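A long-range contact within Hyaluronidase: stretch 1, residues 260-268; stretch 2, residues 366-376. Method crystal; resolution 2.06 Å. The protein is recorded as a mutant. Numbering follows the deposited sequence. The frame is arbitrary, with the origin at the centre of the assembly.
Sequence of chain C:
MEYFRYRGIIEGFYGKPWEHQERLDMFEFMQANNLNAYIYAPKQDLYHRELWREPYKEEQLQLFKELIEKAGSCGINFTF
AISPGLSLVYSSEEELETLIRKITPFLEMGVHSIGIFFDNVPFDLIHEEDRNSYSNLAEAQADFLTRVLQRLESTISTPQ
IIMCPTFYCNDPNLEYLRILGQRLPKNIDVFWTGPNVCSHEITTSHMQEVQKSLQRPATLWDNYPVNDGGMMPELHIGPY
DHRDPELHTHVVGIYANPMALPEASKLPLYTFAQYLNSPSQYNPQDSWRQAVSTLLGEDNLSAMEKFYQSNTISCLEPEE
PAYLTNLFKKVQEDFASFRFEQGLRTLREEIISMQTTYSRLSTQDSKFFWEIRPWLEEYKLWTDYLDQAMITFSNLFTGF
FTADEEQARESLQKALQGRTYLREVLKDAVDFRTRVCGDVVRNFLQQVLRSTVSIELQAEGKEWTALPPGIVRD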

# COMPACT_ATOMS: atom_id res chain seq x y z
N ALA C 260 2.36 0.89 -7.46
CA ALA C 260 2.78 1.26 -8.82
C ALA C 260 4.27 0.94 -9.10
O ALA C 260 4.71 1.02 -10.24
N LEU C 261 5.03 0.62 -8.05
CA LEU C 261 6.36 0.00 -8.13
C LEU C 261 6.24 -1.53 -8.16
O LEU C 261 6.09 -2.16 -7.11
N PRO C 262 6.28 -2.15 -9.36
CA PRO C 262 6.02 -3.60 -9.44
C PRO C 262 7.11 -4.49 -8.86
O PRO C 262 6.79 -5.49 -8.22
N GLU C 263 8.37 -4.15 -9.10
CA GLU C 263 9.48 -4.97 -8.62
C GLU C 263 9.55 -4.91 -7.09
O GLU C 263 9.72 -5.95 -6.44
N ALA C 264 9.38 -3.72 -6.52
CA ALA C 264 9.31 -3.56 -5.06
C ALA C 264 8.12 -4.30 -4.45
O ALA C 264 8.23 -4.80 -3.33
N SER C 265 7.00 -4.37 -5.17
CA SER C 265 5.81 -5.11 -4.70
C SER C 265 6.05 -6.61 -4.54
O SER C 265 5.37 -7.25 -3.75
N LYS C 266 7.02 -7.16 -5.27
CA LYS C 266 7.29 -8.59 -5.22
C LYS C 266 7.67 -9.10 -3.83
O LYS C 266 7.42 -10.26 -3.52
N LEU C 267 8.28 -8.23 -3.01
CA LEU C 267 8.67 -8.60 -1.65
C LEU C 267 7.43 -8.91 -0.78
O LEU C 267 7.32 -10.03 -0.28
N PRO C 268 6.49 -7.96 -0.61
CA PRO C 268 5.27 -8.28 0.13
C PRO C 268 4.33 -9.26 -0.58
O PRO C 268 3.68 -10.06 0.09
N SER C 366 20.07 -4.12 -9.30
CA SER C 366 18.81 -4.63 -9.82
C SER C 366 17.68 -3.60 -9.85
O SER C 366 17.78 -2.52 -9.24
N LYS C 367 16.61 -3.95 -10.54
CA LYS C 367 15.44 -3.08 -10.66
C LYS C 367 14.79 -2.74 -9.31
O LYS C 367 14.32 -1.62 -9.12
N PHE C 368 14.72 -3.72 -8.41
CA PHE C 368 14.22 -3.48 -7.05
C PHE C 368 14.89 -2.25 -6.43
O PHE C 368 14.21 -1.31 -5.99
N PHE C 369 16.23 -2.24 -6.44
CA PHE C 369 16.99 -1.12 -5.83
C PHE C 369 16.93 0.19 -6.61
O PHE C 369 17.09 1.25 -6.01
N TRP C 370 16.67 0.12 -7.92
CA TRP C 370 16.29 1.31 -8.69
C TRP C 370 14.94 1.89 -8.22
O TRP C 370 14.80 3.10 -8.08
N GLU C 371 13.95 1.03 -7.98
CA GLU C 371 12.62 1.49 -7.55
C GLU C 371 12.64 2.13 -6.15
O GLU C 371 12.01 3.17 -5.94
N ILE C 372 13.37 1.54 -5.22
CA ILE C 372 13.42 2.03 -3.84
C ILE C 372 14.52 3.08 -3.56
O ILE C 372 14.75 3.42 -2.40
N ARG C 373 15.17 3.59 -4.61
CA ARG C 373 16.29 4.52 -4.45
C ARG C 373 15.95 5.81 -3.69
O ARG C 373 16.77 6.27 -2.88
N PRO C 374 14.77 6.42 -3.94
CA PRO C 374 14.41 7.62 -3.18
C PRO C 374 14.38 7.42 -1.66
O PRO C 374 14.70 8.34 -0.92
N TRP C 375 14.00 6.22 -1.23
CA TRP C 375 13.97 5.88 0.18
C TRP C 375 15.39 5.66 0.70
O TRP C 375 15.69 6.09 1.81
N LEU C 376 16.24 5.01 -0.09
CA LEU C 376 17.66 4.85 0.25
C LEU C 376 18.39 6.19 0.39
O LEU C 376 19.17 6.38 1.32

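The apolar centre of this contact forms around Ala 264 and Phe 368. Phe 368 has chi1 at 176° (t), and its CA-to-CB bond runs sideways to the first stretch. The ring nevertheless lies close to the first stretch. CD2 of Phe 368 is 3.7 Å from CA of Ala 264, an approach made to the backbone. The methyl of Ala 264 is small, and its CB sits 4.4 Å from CE2 of Phe 368 and 4.0 Å from CG2 of Ile 372. Ile 372 has chi1 in p and contributes little area.

Leu 267 points toward the second stretch. Its chi1 of -143° lies between wells, while chi2 is t. This places CD1 of Leu 267 4.0 Å from CZ of Phe 368, near the far end of the ring. Beyond Ile 372, Leu 261 (m, t) reaches Trp 375. CD1 of Leu 261 is 3.8 Å from CZ3 of Trp 375, whose chi1 is m and whose CA-to-CB bond points toward the first stretch.

Glu 371 is the main polar anchor. It points toward the first stretch with chi1 m and chi2 t, so the extended chain brings its carboxylate to the backbone amides of Glu 263 and Ala 264. These amides have free hydrogens to offer. Ala 264 N donates to OE1 of Glu 371 at 2.6 Å, a short bond. Glu 263 N gives a weak bond to OE2 of Glu 371 at 3.2 Å. The same carboxylate packs against carbon: OE1 of Glu 371 is 3.3 Å from CB of Leu 261, and OE2 of Glu 371 is 3.4 Å from CD of Pro 262.

Glu 263 also points toward its partner stretch, with chi1 t and chi2 p. CG of Glu 263 lies 3.4 Å from N of Phe 368 and 3.9 Å from CB of Lys 367. Its carboxylate forms a salt bridge within its own stretch, with OE1 of Glu 263 3.0 Å from NZ of Lys 266. Lys 266 is extended beyond an m chi1.

Two waters complete the polar edge. Water 1 donates to OE1 of Glu 263 (2.9 Å from the water O) and accepts from NZ of Lys 367 (2.8 Å from the water O). Water 2 donates to OE2 of Glu 263 and accepts from N of Phe 368, its O lying 3.1 Å from each. Lys 367 is exposed, with all four chi angles t. NZ of Lys 367 forms a long salt bridge to OE2 of Glu 371 at 3.9 Å.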

# COMPACT_ATOMS: atom_id res chain seq x y z
CB ALA C 260 2.50 2.74 -9.07
CB LEU C 261 7.20 0.42 -6.92
CG LEU C 261 7.36 1.91 -6.64
CD1 LEU C 261 8.16 2.11 -5.37
CD2 LEU C 261 8.02 2.60 -7.82
CB PRO C 262 5.91 -3.86 -10.95
CG PRO C 262 6.61 -2.73 -11.61
CD PRO C 262 6.39 -1.55 -10.71
CB GLU C 263 10.80 -4.52 -9.26
CG GLU C 263 11.92 -5.54 -9.17
CD GLU C 263 11.67 -6.81 -9.97
OE1 GLU C 263 10.91 -6.77 -10.96
OE2 GLU C 263 12.25 -7.84 -9.61
CB ALA C 264 9.27 -2.08 -4.69
CB SER C 265 4.61 -4.91 -5.64
OG SER C 265 4.17 -3.57 -5.64
CB LYS C 266 8.35 -8.99 -6.24
CG LYS C 266 7.90 -8.84 -7.68
CD LYS C 266 9.02 -9.21 -8.63
CE LYS C 266 8.63 -9.01 -10.08
NZ LYS C 266 9.72 -9.52 -10.97
CB LEU C 267 9.59 -7.52 -1.04
CG LEU C 267 10.73 -7.98 -0.13
CD1 LEU C 267 11.44 -6.75 0.44
CD2 LEU C 267 10.23 -8.89 0.98
CB PRO C 268 4.58 -6.92 0.32
CG PRO C 268 5.16 -6.05 -0.73
CD PRO C 268 6.57 -6.51 -0.89
CB SER C 366 18.36 -5.84 -8.99
OG SER C 366 18.06 -5.43 -7.66
CB LYS C 367 14.40 -3.71 -11.58
CG LYS C 367 13.22 -2.81 -11.83
CD LYS C 367 12.32 -3.34 -12.92
CE LYS C 367 11.32 -2.28 -13.30
NZ LYS C 367 10.09 -2.89 -13.83
CB PHE C 368 14.42 -4.73 -6.16
CG PHE C 368 14.01 -4.54 -4.72
CD1 PHE C 368 14.91 -4.04 -3.78
CD2 PHE C 368 12.72 -4.87 -4.31
CE1 PHE C 368 14.53 -3.86 -2.45
CE2 PHE C 368 12.33 -4.70 -2.99
CZ PHE C 368 13.23 -4.19 -2.05
CB PHE C 369 18.42 -1.54 -5.50
CG PHE C 369 18.48 -2.62 -4.46
CD1 PHE C 369 18.15 -2.34 -3.14
CD2 PHE C 369 18.80 -3.92 -4.81
CE1 PHE C 369 18.16 -3.33 -2.18
CE2 PHE C 369 18.82 -4.92 -3.84
CZ PHE C 369 18.50 -4.62 -2.53
CB TRP C 370 16.22 1.00 -10.20
CG TRP C 370 15.87 2.20 -11.03
CD1 TRP C 370 16.73 3.13 -11.54
CD2 TRP C 370 14.56 2.61 -11.43
NE1 TRP C 370 16.04 4.09 -12.23
CE2 TRP C 370 14.70 3.80 -12.19
CE3 TRP C 370 13.27 2.09 -11.23
CZ2 TRP C 370 13.61 4.48 -12.75
CZ3 TRP C 370 12.17 2.76 -11.79
CH2 TRP C 370 12.36 3.94 -12.54
CB GLU C 371 11.58 0.37 -7.60
CG GLU C 371 11.06 0.10 -9.01
CD GLU C 371 10.07 -1.03 -9.08
OE1 GLU C 371 9.65 -1.56 -8.03
OE2 GLU C 371 9.71 -1.42 -10.22
CB ILE C 372 13.52 0.87 -2.81
CG1 ILE C 372 14.90 0.20 -2.80
CG2 ILE C 372 12.44 -0.17 -3.08
CD1 ILE C 372 15.29 -0.32 -1.43
CB ARG C 373 16.92 4.87 -5.81
CG ARG C 373 18.25 5.61 -5.72
CD ARG C 373 18.62 6.27 -7.04
NE ARG C 373 19.13 5.31 -8.01
CZ ARG C 373 19.26 5.53 -9.32
NH1 ARG C 373 18.92 6.69 -9.87
NH2 ARG C 373 19.74 4.56 -10.10
CB PRO C 374 13.02 7.98 -3.71
CG PRO C 374 12.99 7.40 -5.08
CD PRO C 374 13.76 6.12 -4.97
CB TRP C 375 13.08 4.65 0.44
CG TRP C 375 11.61 4.97 0.30
CD1 TRP C 375 10.77 5.38 1.30
CD2 TRP C 375 10.82 4.92 -0.89
NE1 TRP C 375 9.51 5.58 0.80
CE2 TRP C 375 9.51 5.31 -0.55
CE3 TRP C 375 11.09 4.57 -2.22
CZ2 TRP C 375 8.47 5.36 -1.48
CZ3 TRP C 375 10.05 4.63 -3.16
CH2 TRP C 375 8.76 5.02 -2.78
CB LEU C 376 18.39 3.99 -0.79
CG LEU C 376 18.07 2.49 -0.84
CD1 LEU C 376 18.68 1.87 -2.08
CD2 LEU C 376 18.57 1.78 0.41
O HOH W 1 9.14 -5.18 -12.60
O HOH W 2 15.07 -6.73 -8.98